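Local coordinates for SsRai1 (PDB 5BTO), which removes the NAD cap from RNA, hydrolyses other 5' ends such as triphosphates, depends on a divalent metal ion, and stabilises and stimulates the exoribonuclease RAT1, at residues A[29-34]-A[46-51]; A[66-71]-A[183-188]; A[106-111]-A[227-232]; A[249-254]-A[286-291]; A[341-346]-A[369-374]. One frame throughout, in Å; residues are numbered along the deposited sequence.

Contact 1: residues A[29-34]-A[46-51]; sequences IFAFAR and IVKDEN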
# COMPACT_ATOMS: atom_id res chain seq x y z
N ILE A 29 -13.68 -1.65 30.89
CA ILE A 29 -14.50 -2.76 31.40
C ILE A 29 -13.90 -3.46 32.62
O ILE A 29 -14.63 -4.04 33.42
CB ILE A 29 -14.87 -3.79 30.30
CG1 ILE A 29 -13.63 -4.23 29.52
CG2 ILE A 29 -15.91 -3.21 29.37
CD1 ILE A 29 -13.83 -5.56 28.76
N PHE A 30 -12.58 -3.40 32.77
CA PHE A 30 -11.93 -3.89 33.99
C PHE A 30 -10.53 -3.31 34.12
O PHE A 30 -10.03 -2.68 33.20
CB PHE A 30 -11.92 -5.43 34.08
CG PHE A 30 -11.20 -6.14 32.95
CD1 PHE A 30 -11.88 -6.50 31.80
CD2 PHE A 30 -9.86 -6.50 33.07
CE1 PHE A 30 -11.23 -7.18 30.76
CE2 PHE A 30 -9.20 -7.19 32.03
CZ PHE A 30 -9.89 -7.53 30.89
N ALA A 31 -9.90 -3.52 35.27
CA ALA A 31 -8.53 -3.07 35.47
C ALA A 31 -7.76 -4.12 36.24
O ALA A 31 -8.35 -5.01 36.85
CB ALA A 31 -8.51 -1.72 36.22
N PHE A 32 -6.44 -4.05 36.17
CA PHE A 32 -5.60 -4.83 37.07
C PHE A 32 -4.34 -4.04 37.38
O PHE A 32 -4.13 -2.97 36.81
CB PHE A 32 -5.32 -6.25 36.53
CG PHE A 32 -4.51 -6.30 35.25
CD1 PHE A 32 -5.12 -6.13 34.01
CD2 PHE A 32 -3.15 -6.58 35.28
CE1 PHE A 32 -4.38 -6.21 32.83
CE2 PHE A 32 -2.40 -6.67 34.10
CZ PHE A 32 -3.02 -6.48 32.88
N ALA A 33 -3.53 -4.52 38.31
CA ALA A 33 -2.34 -3.77 38.69
C ALA A 33 -1.15 -4.68 38.99
O ALA A 33 -1.31 -5.87 39.22
CB ALA A 33 -2.64 -2.86 39.90
N ARG A 34 0.04 -4.11 38.95
CA ARG A 34 1.22 -4.78 39.46
C ARG A 34 1.66 -3.97 40.69
O ARG A 34 1.75 -2.75 40.62
CB ARG A 34 2.33 -4.82 38.41
CG ARG A 34 3.56 -5.63 38.80
CD ARG A 34 4.53 -5.78 37.63
NE ARG A 34 5.24 -4.54 37.35
CZ ARG A 34 5.92 -4.30 36.23
NH1 ARG A 34 5.99 -5.22 35.28
NH2 ARG A 34 6.53 -3.13 36.07
N ILE A 46 -10.03 -3.72 45.27
CA ILE A 46 -8.66 -3.52 45.73
C ILE A 46 -7.82 -2.71 44.74
O ILE A 46 -7.08 -1.81 45.14
CB ILE A 46 -7.97 -4.86 46.04
CG1 ILE A 46 -8.69 -5.59 47.19
CG2 ILE A 46 -6.50 -4.64 46.40
CD1 ILE A 46 -8.03 -6.89 47.59
N VAL A 47 -7.92 -3.04 43.45
CA VAL A 47 -7.18 -2.30 42.45
C VAL A 47 -7.55 -0.82 42.49
O VAL A 47 -6.67 0.05 42.47
CB VAL A 47 -7.42 -2.86 41.03
CG1 VAL A 47 -6.87 -1.90 39.98
CG2 VAL A 47 -6.76 -4.22 40.89
N LYS A 48 -8.84 -0.53 42.53
CA LYS A 48 -9.33 0.84 42.53
C LYS A 48 -9.01 1.58 43.83
O LYS A 48 -8.71 2.78 43.81
CB LYS A 48 -10.84 0.87 42.26
CG LYS A 48 -11.23 0.33 40.89
CD LYS A 48 -11.05 1.37 39.81
CE LYS A 48 -11.21 0.77 38.42
NZ LYS A 48 -11.33 1.83 37.40
N ASP A 49 -9.07 0.88 44.96
CA ASP A 49 -8.87 1.51 46.27
C ASP A 49 -7.40 1.69 46.66
O ASP A 49 -7.08 2.58 47.46
CB ASP A 49 -9.57 0.71 47.37
CG ASP A 49 -11.07 0.83 47.33
OD1 ASP A 49 -11.59 1.64 46.53
OD2 ASP A 49 -11.74 0.12 48.12
N GLU A 50 -6.52 0.86 46.11
CA GLU A 50 -5.16 0.78 46.63
C GLU A 50 -4.07 0.98 45.59
O GLU A 50 -2.91 1.19 45.94
CB GLU A 50 -4.93 -0.56 47.33
CG GLU A 50 -5.85 -0.81 48.52
CD GLU A 50 -5.51 -2.11 49.23
OE1 GLU A 50 -4.55 -2.79 48.80
OE2 GLU A 50 -6.20 -2.45 50.22
N ASN A 51 -4.43 0.88 44.32
CA ASN A 51 -3.41 0.87 43.27
C ASN A 51 -3.53 1.99 42.24
O ASN A 51 -2.96 1.89 41.15
CB ASN A 51 -3.39 -0.50 42.57
CG ASN A 51 -3.00 -1.63 43.51
OD1 ASN A 51 -3.85 -2.24 44.16
ND2 ASN A 51 -1.70 -1.89 43.61
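Val47 points its two methyls from the last turn of helix 44-50 at the backbone of strand 27-34, where Ala31 and Ala33 direct their CB atoms toward it. With CG1 anti to the backbone N (chi1 168°), Val47 splits its methyls over the strand: CG1 lies 4.1 Å from Ala31 CB and 4.3 Å from Ala33 CB, while CG2 sits over the backbone between the two alanines, 4.0 Å from Phe32 CA. The small alanines let the helix ride close, and the axes of segments 46-50 and 29-34 approach to 8.2 Å at 63°. One turn on, where the chain leaves the helix, Asn51 lays its CB 3.6 Å from Ala33 CB. This is helix-on-sheet packing near one edge of the large mixed sheet of the nuclease fold, and the alternation of the strand divides its faces: Ala31 and Ala33 serve helix 44-50, whereas Phe30 and Phe32 point their rings to the other face, against helix 87-101. Phe32 there comes close to the substrate-binding Tyr114. Lys48 slants across toward the strand, its CE 4.3 Å from Ala31 CB, and its ammonium goes on to a salt bridge with Glu28 and a hydrogen bond with Tyr217.

Contact 2: residues A[66-71]-A[183-188]; sequences IDLQAG and YKFEAI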
# COMPACT_ATOMS: atom_id res chain seq x y z
N ILE A 66 12.36 22.04 42.26
CA ILE A 66 12.10 20.61 42.20
C ILE A 66 13.09 19.90 41.29
O ILE A 66 13.12 20.14 40.08
CB ILE A 66 10.67 20.31 41.73
CG1 ILE A 66 9.65 20.91 42.70
CG2 ILE A 66 10.47 18.81 41.58
CD1 ILE A 66 8.21 20.76 42.24
N ASP A 67 13.88 19.02 41.88
CA ASP A 67 14.98 18.35 41.18
C ASP A 67 14.55 16.94 40.79
O ASP A 67 14.40 16.06 41.64
CB ASP A 67 16.21 18.31 42.09
CG ASP A 67 17.44 17.73 41.41
OD1 ASP A 67 17.29 17.11 40.34
OD2 ASP A 67 18.56 17.90 41.94
N LEU A 68 14.35 16.72 39.49
CA LEU A 68 13.81 15.45 39.02
C LEU A 68 14.84 14.33 38.92
O LEU A 68 14.50 13.20 38.59
CB LEU A 68 13.09 15.62 37.68
CG LEU A 68 11.82 16.48 37.70
CD1 LEU A 68 11.27 16.62 36.31
CD2 LEU A 68 10.78 15.90 38.65
N GLN A 69 16.11 14.63 39.18
CA GLN A 69 17.09 13.56 39.28
C GLN A 69 17.40 13.24 40.74
O GLN A 69 18.23 12.38 41.03
CB GLN A 69 18.38 13.88 38.51
CG GLN A 69 19.21 15.00 39.11
CD GLN A 69 20.61 15.05 38.53
OE1 GLN A 69 21.21 14.01 38.26
NE2 GLN A 69 21.13 16.25 38.33
N ALA A 70 16.72 13.93 41.66
CA ALA A 70 16.95 13.71 43.08
C ALA A 70 16.42 12.35 43.53
O ALA A 70 15.34 11.91 43.10
CB ALA A 70 16.32 14.82 43.91
N GLY A 71 17.18 11.67 44.39
CA GLY A 71 16.80 10.36 44.86
C GLY A 71 17.14 9.26 43.87
O GLY A 71 16.79 8.10 44.07
N TYR A 183 9.76 8.83 35.99
CA TYR A 183 9.18 8.19 37.17
C TYR A 183 9.20 9.13 38.38
O TYR A 183 8.27 9.13 39.18
CB TYR A 183 9.91 6.89 37.50
CG TYR A 183 9.82 5.85 36.40
CD1 TYR A 183 8.66 5.11 36.22
CD2 TYR A 183 10.88 5.60 35.55
CE1 TYR A 183 8.56 4.16 35.22
CE2 TYR A 183 10.80 4.66 34.54
CZ TYR A 183 9.63 3.94 34.38
OH TYR A 183 9.54 2.99 33.39
N LYS A 184 10.26 9.94 38.50
CA LYS A 184 10.35 10.90 39.59
C LYS A 184 9.24 11.93 39.47
O LYS A 184 8.61 12.30 40.46
CB LYS A 184 11.72 11.59 39.59
CG LYS A 184 11.90 12.67 40.67
CD LYS A 184 11.89 12.09 42.08
CE LYS A 184 12.29 13.14 43.11
NZ LYS A 184 12.54 12.56 44.46
N PHE A 185 9.00 12.40 38.25
CA PHE A 185 7.95 13.37 38.02
C PHE A 185 6.61 12.80 38.47
O PHE A 185 5.84 13.47 39.15
CB PHE A 185 7.89 13.78 36.55
CG PHE A 185 6.83 14.80 36.24
CD1 PHE A 185 6.83 16.04 36.87
CD2 PHE A 185 5.83 14.51 35.32
CE1 PHE A 185 5.85 16.98 36.58
CE2 PHE A 185 4.85 15.45 35.03
CZ PHE A 185 4.86 16.69 35.67
N GLU A 186 6.33 11.55 38.11
CA GLU A 186 5.08 10.94 38.52
C GLU A 186 4.97 10.93 40.04
O GLU A 186 3.92 11.25 40.60
CB GLU A 186 4.96 9.51 37.99
CG GLU A 186 4.89 9.42 36.48
CD GLU A 186 4.57 8.03 36.01
OE1 GLU A 186 5.49 7.31 35.55
OE2 GLU A 186 3.38 7.64 36.09
N ALA A 187 6.07 10.59 40.70
CA ALA A 187 6.10 10.48 42.15
C ALA A 187 5.81 11.81 42.84
O ALA A 187 5.03 11.86 43.79
CB ALA A 187 7.43 9.92 42.62
N ILE A 188 6.43 12.89 42.36
CA ILE A 188 6.27 14.18 43.01
C ILE A 188 4.99 14.90 42.59
O ILE A 188 4.58 15.86 43.23
CB ILE A 188 7.52 15.09 42.81
CG1 ILE A 188 7.70 15.50 41.35
CG2 ILE A 188 8.77 14.39 43.32
CD1 ILE A 188 6.98 16.78 40.96
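Helix 169-188, which carries the metal ligand Glu186, is covered near its C-terminal end by a type I beta turn running from Asp67 to Ala70. Asp67 also closes an Asx turn, its OD1 accepting from Gln69 N at 3.0 Å from above the carboxylate plane. Leu68 brings the turn onto the helix: its CD2 lies 3.8 Å from Phe185 CA, near the plane of the Phe185 ring at its edge, and 4.1 Å from Ile188 CG1. Farther along, Ile66 CG2 and Ile188 CD1 meet tip to tip. Lys184 leaves the helix with CG anti to the backbone N and bends at chi2 (67°), so that its methylene chain passes along the turn. Lys184 CB packs 3.4 Å from Leu68 O, a buried carbonyl without a polar partner, and Lys184 NZ makes a weak hydrogen bond of 3.2 Å to Ala70 O. On another side of the helix the Glu186 carboxylate lies close to that of Asp237, like charges a metal would probably relieve, as in PD-(D/E)XK metal sites.

Contact 3: residues A[106-111]-A[227-232]; sequences KVNVDI and EAKMLL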
# COMPACT_ATOMS: atom_id res chain seq x y z
N LYS A 106 -17.67 -14.97 26.54
CA LYS A 106 -16.44 -14.32 26.11
C LYS A 106 -16.71 -12.86 25.77
O LYS A 106 -17.80 -12.52 25.31
CB LYS A 106 -15.82 -15.05 24.91
CG LYS A 106 -16.56 -14.87 23.59
CD LYS A 106 -15.94 -15.71 22.48
CE LYS A 106 -16.70 -15.53 21.17
NZ LYS A 106 -16.20 -16.46 20.11
N VAL A 107 -15.71 -12.00 25.99
CA VAL A 107 -15.84 -10.59 25.67
C VAL A 107 -16.11 -10.42 24.18
O VAL A 107 -15.55 -11.15 23.34
CB VAL A 107 -14.58 -9.79 26.10
CG1 VAL A 107 -13.35 -10.30 25.35
CG2 VAL A 107 -14.76 -8.30 25.87
N ASN A 108 -16.97 -9.46 23.84
CA ASN A 108 -17.42 -9.29 22.47
C ASN A 108 -16.50 -8.38 21.66
O ASN A 108 -16.86 -7.24 21.36
CB ASN A 108 -18.84 -8.74 22.45
CG ASN A 108 -19.40 -8.62 21.05
OD1 ASN A 108 -19.15 -9.47 20.19
ND2 ASN A 108 -20.14 -7.55 20.79
N VAL A 109 -15.32 -8.89 21.32
CA VAL A 109 -14.37 -8.17 20.47
C VAL A 109 -13.73 -9.10 19.46
O VAL A 109 -13.82 -10.33 19.57
CB VAL A 109 -13.25 -7.48 21.28
CG1 VAL A 109 -13.83 -6.49 22.28
CG2 VAL A 109 -12.38 -8.52 21.99
N ASP A 110 -13.07 -8.50 18.47
CA ASP A 110 -12.36 -9.25 17.43
C ASP A 110 -10.89 -9.42 17.77
O ASP A 110 -10.27 -10.42 17.38
CB ASP A 110 -12.46 -8.51 16.10
CG ASP A 110 -13.89 -8.34 15.64
OD1 ASP A 110 -14.56 -9.37 15.41
OD2 ASP A 110 -14.35 -7.19 15.49
N ILE A 111 -10.32 -8.44 18.48
CA ILE A 111 -8.89 -8.42 18.76
C ILE A 111 -8.64 -8.10 20.23
O ILE A 111 -9.29 -7.24 20.80
CB ILE A 111 -8.16 -7.36 17.90
CG1 ILE A 111 -8.28 -7.68 16.41
CG2 ILE A 111 -6.69 -7.25 18.30
CD1 ILE A 111 -7.86 -6.50 15.52
N GLU A 227 -14.72 -1.31 11.35
CA GLU A 227 -15.67 -2.36 11.74
C GLU A 227 -15.12 -3.28 12.83
O GLU A 227 -15.84 -4.16 13.32
CB GLU A 227 -16.06 -3.20 10.52
CG GLU A 227 -16.88 -2.43 9.53
CD GLU A 227 -18.15 -1.91 10.16
OE1 GLU A 227 -19.05 -2.73 10.44
OE2 GLU A 227 -18.24 -0.69 10.38
N ALA A 228 -13.86 -3.08 13.19
CA ALA A 228 -13.19 -3.96 14.16
C ALA A 228 -13.50 -3.55 15.60
O ALA A 228 -13.43 -2.37 15.94
CB ALA A 228 -11.68 -3.94 13.93
N LYS A 229 -13.81 -4.53 16.44
CA LYS A 229 -13.96 -4.32 17.87
C LYS A 229 -12.70 -4.81 18.56
O LYS A 229 -12.18 -5.88 18.24
CB LYS A 229 -15.18 -5.08 18.41
CG LYS A 229 -16.50 -4.66 17.80
CD LYS A 229 -17.65 -5.44 18.43
CE LYS A 229 -18.99 -5.07 17.84
NZ LYS A 229 -19.10 -5.50 16.42
N MET A 230 -12.18 -4.04 19.51
CA MET A 230 -10.90 -4.38 20.12
C MET A 230 -10.92 -4.20 21.63
O MET A 230 -11.58 -3.31 22.15
CB MET A 230 -9.77 -3.52 19.51
CG MET A 230 -9.70 -3.68 17.99
SD MET A 230 -8.52 -2.57 17.19
CE MET A 230 -6.97 -3.31 17.69
N LEU A 231 -10.20 -5.08 22.32
CA LEU A 231 -9.96 -4.94 23.75
C LEU A 231 -8.51 -4.49 23.87
O LEU A 231 -7.60 -5.14 23.32
CB LEU A 231 -10.16 -6.29 24.45
CG LEU A 231 -10.21 -6.28 25.98
CD1 LEU A 231 -11.46 -5.57 26.48
CD2 LEU A 231 -10.17 -7.68 26.57
N LEU A 232 -8.27 -3.34 24.51
CA LEU A 232 -6.91 -2.84 24.67
C LEU A 232 -6.56 -2.66 26.14
O LEU A 232 -7.30 -2.01 26.89
CB LEU A 232 -6.73 -1.47 24.00
CG LEU A 232 -6.90 -1.27 22.51
CD1 LEU A 232 -6.48 0.16 22.13
CD2 LEU A 232 -6.07 -2.30 21.79
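The end of the loop 106-111 runs parallel to strand 228-235 and joins it through a bridge between Ile111 and Met230, with Lys229 O accepting from both Asp110 N (2.8 Å, from above the carbonyl plane) and Ile111 N (3.2 Å, in the plane). Ile111 O in turn accepts from Leu231 N, at 2.8 Å and nearly along the C=O axis. Asp110 completes the grip with its side chain: OD2 uses its anti lone pair to take Lys229 N at 2.9 Å, almost straight at 175°, while OD1 forms a salt bridge with Arg353. Here strand 111-114 enters the mixed sheet of the nuclease fold, beside 228-235. Ile111 and Met230 lie side by side on one sheet face, CD1 of the former 4.0 Å from CE of the latter, packed against helix 333-350. Val109 crosses Leu231 obliquely, CG2 to CB 4.0 Å, and Val107 CG1 touches Leu231 CD2 near helix 87-101. Lys229 crosses Asn108 obliquely, its CD 3.5 Å from Asn108 O.

Contact 4: residues A[249-254]-A[286-291]; sequences DVLSHY and MGIRKV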
# COMPACT_ATOMS: atom_id res chain seq x y z
N ASP A 249 -18.17 6.19 33.07
CA ASP A 249 -17.26 6.93 32.20
C ASP A 249 -15.95 7.20 32.92
O ASP A 249 -15.47 8.33 32.96
CB ASP A 249 -17.91 8.24 31.75
CG ASP A 249 -17.01 9.06 30.83
OD1 ASP A 249 -16.05 8.49 30.24
OD2 ASP A 249 -17.26 10.27 30.69
N VAL A 250 -15.36 6.15 33.49
CA VAL A 250 -14.13 6.34 34.25
C VAL A 250 -12.95 6.85 33.41
O VAL A 250 -12.14 7.60 33.92
CB VAL A 250 -13.74 5.11 35.10
CG1 VAL A 250 -13.29 3.94 34.24
CG2 VAL A 250 -12.63 5.48 36.08
N LEU A 251 -12.86 6.45 32.13
CA LEU A 251 -11.71 6.88 31.31
C LEU A 251 -11.51 8.40 31.30
O LEU A 251 -10.38 8.89 31.26
CB LEU A 251 -11.83 6.40 29.86
CG LEU A 251 -11.59 4.92 29.62
CD1 LEU A 251 -11.91 4.62 28.17
CD2 LEU A 251 -10.15 4.53 29.97
N SER A 252 -12.63 9.13 31.29
CA SER A 252 -12.58 10.58 31.21
C SER A 252 -11.95 11.20 32.44
O SER A 252 -11.68 12.39 32.45
CB SER A 252 -13.98 11.15 30.99
OG SER A 252 -14.78 11.04 32.16
N HIS A 253 -11.72 10.38 33.47
CA HIS A 253 -11.13 10.86 34.73
C HIS A 253 -9.64 10.55 34.87
O HIS A 253 -9.01 10.90 35.87
CB HIS A 253 -11.91 10.29 35.91
CG HIS A 253 -13.34 10.72 35.94
ND1 HIS A 253 -13.75 11.89 36.54
CD2 HIS A 253 -14.46 10.14 35.43
CE1 HIS A 253 -15.06 12.02 36.40
NE2 HIS A 253 -15.51 10.97 35.74
N TYR A 254 -9.07 9.92 33.85
CA TYR A 254 -7.66 9.55 33.85
C TYR A 254 -6.80 10.61 33.18
O TYR A 254 -7.29 11.42 32.39
CB TYR A 254 -7.45 8.23 33.09
CG TYR A 254 -8.02 7.00 33.74
CD1 TYR A 254 -8.18 6.91 35.12
CD2 TYR A 254 -8.37 5.90 32.97
CE1 TYR A 254 -8.69 5.76 35.70
CE2 TYR A 254 -8.88 4.74 33.55
CZ TYR A 254 -9.04 4.68 34.92
OH TYR A 254 -9.53 3.54 35.49
N MET A 286 -6.45 4.95 23.93
CA MET A 286 -6.98 4.53 25.23
C MET A 286 -8.17 5.36 25.70
O MET A 286 -8.77 5.03 26.72
CB MET A 286 -5.90 4.61 26.31
CG MET A 286 -4.96 3.41 26.37
SD MET A 286 -5.74 1.82 26.66
CE MET A 286 -6.21 1.86 28.39
N GLY A 287 -8.50 6.44 24.98
CA GLY A 287 -9.55 7.34 25.42
C GLY A 287 -9.17 8.20 26.61
O GLY A 287 -10.04 8.64 27.36
N ILE A 288 -7.87 8.43 26.80
CA ILE A 288 -7.39 9.33 27.85
C ILE A 288 -7.44 10.76 27.30
O ILE A 288 -6.89 11.03 26.24
CB ILE A 288 -5.94 9.01 28.27
CG1 ILE A 288 -5.78 7.55 28.74
CG2 ILE A 288 -5.43 10.01 29.33
CD1 ILE A 288 -6.65 7.16 29.86
N ARG A 289 -8.09 11.66 28.04
CA ARG A 289 -8.44 12.98 27.51
C ARG A 289 -7.50 14.10 27.94
O ARG A 289 -7.57 15.20 27.42
CB ARG A 289 -9.87 13.35 27.91
CG ARG A 289 -10.92 12.36 27.41
CD ARG A 289 -12.33 12.79 27.80
NE ARG A 289 -13.34 11.80 27.44
CZ ARG A 289 -14.65 11.98 27.56
NH1 ARG A 289 -15.12 13.14 28.02
NH2 ARG A 289 -15.50 11.02 27.22
N LYS A 290 -6.64 13.82 28.92
CA LYS A 290 -5.74 14.85 29.45
C LYS A 290 -4.32 14.33 29.58
O LYS A 290 -4.10 13.18 29.95
CB LYS A 290 -6.22 15.35 30.82
CG LYS A 290 -7.52 16.17 30.84
CD LYS A 290 -7.77 16.73 32.24
CE LYS A 290 -9.23 17.13 32.51
NZ LYS A 290 -9.90 17.82 31.36
N VAL A 291 -3.35 15.20 29.27
CA VAL A 291 -1.94 14.87 29.42
C VAL A 291 -1.23 16.05 30.07
O VAL A 291 -1.43 17.20 29.66
CB VAL A 291 -1.26 14.68 28.06
CG1 VAL A 291 0.20 14.32 28.25
CG2 VAL A 291 -1.98 13.64 27.23
O HOH W 1 -17.64 12.74 29.68
O HOH W 2 -9.17 11.18 30.54
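Ile288 and Leu251 make the tight, inner part of this contact, whereas Asp249 and Arg289 meet loosely at the outer end. Ile288 crosses Tyr254 obliquely and presses CD1 to 3.5 Å from Tyr254 CB, near the plane of the phenol ring at its edge. Leu251 turns toward the end of helix 266-286, its CD1 3.5 Å from Met286 O, where Gly287 closes the helix in a Schellman motif with a positive phi of 73°. Tyr254 OH lies beyond the pair, hydrogen-bonded to Glu28 and Tyr217. Between the backbones sits a water that donates to Leu251 O and Tyr254 O and accepts from Arg289 N at 2.8 Å, so three polar groups are joined without direct contact. Farther out, the extended Arg289 lays one guanidinium face over Ser252 CB, 3.6 Å from CZ. Asp249 OD2 is 4.0 Å from Arg289 NH2, a long salt bridge of charges alone, because the oxygen lies well out of the guanidinium plane; a second water donates to Asp249 OD2 and accepts only weakly from Arg289 NH1. The neighbouring strands 254-261 and 290-296 run parallel from here, joined by helix 266-286: a beta-alpha-beta crossover whose first strand brings Glu256 to the metal site.

Contact 5: residues A[341-346]-A[369-374]; sequences GAVIEW and RTFTLR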
# COMPACT_ATOMS: atom_id res chain seq x y z
N GLY A 341 -6.11 2.18 10.51
CA GLY A 341 -7.35 1.53 10.11
C GLY A 341 -7.09 0.52 9.00
O GLY A 341 -7.69 -0.56 8.97
N ALA A 342 -6.18 0.86 8.09
CA ALA A 342 -5.86 -0.06 7.00
C ALA A 342 -5.20 -1.34 7.52
O ALA A 342 -5.50 -2.45 7.06
CB ALA A 342 -4.94 0.63 5.94
N VAL A 343 -4.27 -1.17 8.46
CA VAL A 343 -3.56 -2.30 9.03
C VAL A 343 -4.52 -3.25 9.75
O VAL A 343 -4.49 -4.46 9.53
CB VAL A 343 -2.50 -1.85 10.05
CG1 VAL A 343 -1.91 -3.06 10.78
CG2 VAL A 343 -1.42 -1.03 9.37
N ILE A 344 -5.37 -2.69 10.61
CA ILE A 344 -6.29 -3.53 11.38
C ILE A 344 -7.26 -4.27 10.44
O ILE A 344 -7.51 -5.47 10.60
CB ILE A 344 -7.07 -2.72 12.42
CG1 ILE A 344 -6.11 -2.13 13.47
CG2 ILE A 344 -8.12 -3.58 13.11
CD1 ILE A 344 -5.27 -3.14 14.21
N GLU A 345 -7.82 -3.55 9.48
CA GLU A 345 -8.72 -4.18 8.51
C GLU A 345 -8.02 -5.32 7.74
O GLU A 345 -8.59 -6.39 7.53
CB GLU A 345 -9.24 -3.14 7.52
CG GLU A 345 -10.22 -3.69 6.49
CD GLU A 345 -10.53 -2.67 5.41
OE1 GLU A 345 -9.59 -2.26 4.70
OE2 GLU A 345 -11.71 -2.27 5.28
N TRP A 346 -6.77 -5.07 7.33
CA TRP A 346 -6.00 -6.06 6.59
C TRP A 346 -5.76 -7.32 7.43
O TRP A 346 -5.95 -8.43 6.95
CB TRP A 346 -4.66 -5.43 6.16
CG TRP A 346 -3.82 -6.25 5.23
CD1 TRP A 346 -4.12 -6.60 3.95
CD2 TRP A 346 -2.51 -6.76 5.50
NE1 TRP A 346 -3.07 -7.31 3.40
CE2 TRP A 346 -2.07 -7.42 4.33
CE3 TRP A 346 -1.67 -6.73 6.62
CZ2 TRP A 346 -0.83 -8.05 4.24
CZ3 TRP A 346 -0.43 -7.35 6.54
CH2 TRP A 346 -0.02 -8.01 5.35
N ARG A 369 11.91 -1.31 4.53
CA ARG A 369 10.64 -0.61 4.66
C ARG A 369 9.48 -1.42 4.11
O ARG A 369 8.68 -0.95 3.31
CB ARG A 369 10.71 0.78 4.03
CG ARG A 369 11.53 1.75 4.86
CD ARG A 369 11.41 3.17 4.36
NE ARG A 369 12.22 4.09 5.16
CZ ARG A 369 12.21 5.41 5.00
NH1 ARG A 369 11.42 5.95 4.08
NH2 ARG A 369 12.97 6.18 5.76
N THR A 370 9.39 -2.67 4.57
CA THR A 370 8.30 -3.53 4.16
C THR A 370 7.50 -3.95 5.39
O THR A 370 8.06 -4.18 6.46
CB THR A 370 8.80 -4.78 3.40
OG1 THR A 370 9.56 -5.62 4.28
CG2 THR A 370 9.68 -4.36 2.23
N PHE A 371 6.19 -4.04 5.21
CA PHE A 371 5.28 -4.47 6.26
C PHE A 371 4.69 -5.80 5.82
O PHE A 371 4.03 -5.87 4.78
CB PHE A 371 4.17 -3.43 6.43
CG PHE A 371 3.35 -3.61 7.69
CD1 PHE A 371 2.29 -4.49 7.72
CD2 PHE A 371 3.65 -2.88 8.83
CE1 PHE A 371 1.52 -4.65 8.87
CE2 PHE A 371 2.90 -3.04 9.98
CZ PHE A 371 1.82 -3.92 10.00
N THR A 372 4.93 -6.85 6.59
CA THR A 372 4.57 -8.19 6.13
C THR A 372 3.81 -8.99 7.18
O THR A 372 3.89 -8.72 8.39
CB THR A 372 5.80 -9.01 5.73
OG1 THR A 372 6.70 -9.12 6.85
CG2 THR A 372 6.53 -8.36 4.55
N LEU A 373 3.07 -9.98 6.68
CA LEU A 373 2.36 -10.95 7.50
C LEU A 373 2.85 -12.32 7.06
O LEU A 373 2.72 -12.68 5.89
CB LEU A 373 0.87 -10.83 7.25
CG LEU A 373 -0.08 -11.85 7.90
CD1 LEU A 373 -0.06 -11.75 9.42
CD2 LEU A 373 -1.50 -11.66 7.37
N ARG A 374 3.40 -13.09 7.99
CA ARG A 374 3.99 -14.39 7.69
C ARG A 374 3.40 -15.47 8.59
O ARG A 374 3.23 -15.27 9.79
CB ARG A 374 5.50 -14.31 7.87
CG ARG A 374 6.22 -15.62 7.91
CD ARG A 374 7.72 -15.40 7.86
NE ARG A 374 8.25 -14.83 9.09
CZ ARG A 374 8.70 -15.56 10.11
NH1 ARG A 374 8.65 -16.88 10.04
NH2 ARG A 374 9.19 -14.97 11.19
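Helix 333-350 and strand 370-375 run nearly parallel here: the axes of segments 341-346 and 370-374 are 11.5 Å apart at closest and inclined by 18°, so the backbones stay well separated and large apolar side chains, helped by Val343, bridge the gap. The arrangement is a helix lying along one face of the large mixed sheet of the nuclease fold, close to the edge formed by strand 9-12. Two residues one helical turn apart, Val343 and Trp346, face the sheet, and Phe371 and Leu373, alternate residues of the strand, point back at them. All four have their first torsion near 180°, which places CG, or CG1 of the valine, anti to the backbone N. Phe371 reaches toward the helix and crosses Val343 at about a right angle, CZ lying 3.9 Å from Val343 CG1. The indole of Trp346 slides past Phe371 in the opposite direction, with its CZ3 near the plane of the phenyl ring at the edge, 4.1 Å from Phe371 CE1. Trp339 meets the same phenyl ring edge-to-face, and Leu121 of helix 115-123 packs on both Val343 and Phe371. Lys45 of the second subunit packs on Trp346. The indole reaches deepest at its six-membered ring, which slides past Leu373 until Trp346 CH2 is 3.5 Å from Leu373 CB.

Contacts 1, 3 and 5 all build on the large mixed sheet. Contact 1 meets contact 3 where Ile29 CD1 packs 3.3 Å from Leu231 CD1, and contact 3 meets contact 5 at Ile344, whose CG2 is 3.7 Å from Ala228 CB; contacts 1 and 5 remain about 17 Å apart at their nearest atoms. Contact 4 belongs to the four-stranded sheet, and touches contact 1 at Lys48 and Tyr254 and contact 3 at Met286. Contacts 2 and 4, whose centres are 24 Å apart, each lie next to a metal ligand: Glu186 within contact 2, Glu256 just beyond Tyr254. Phe32 of contact 1 and Met286 approach the substrate-binding residues Tyr114 and Arg115, whereas contact 5 lies away from the site.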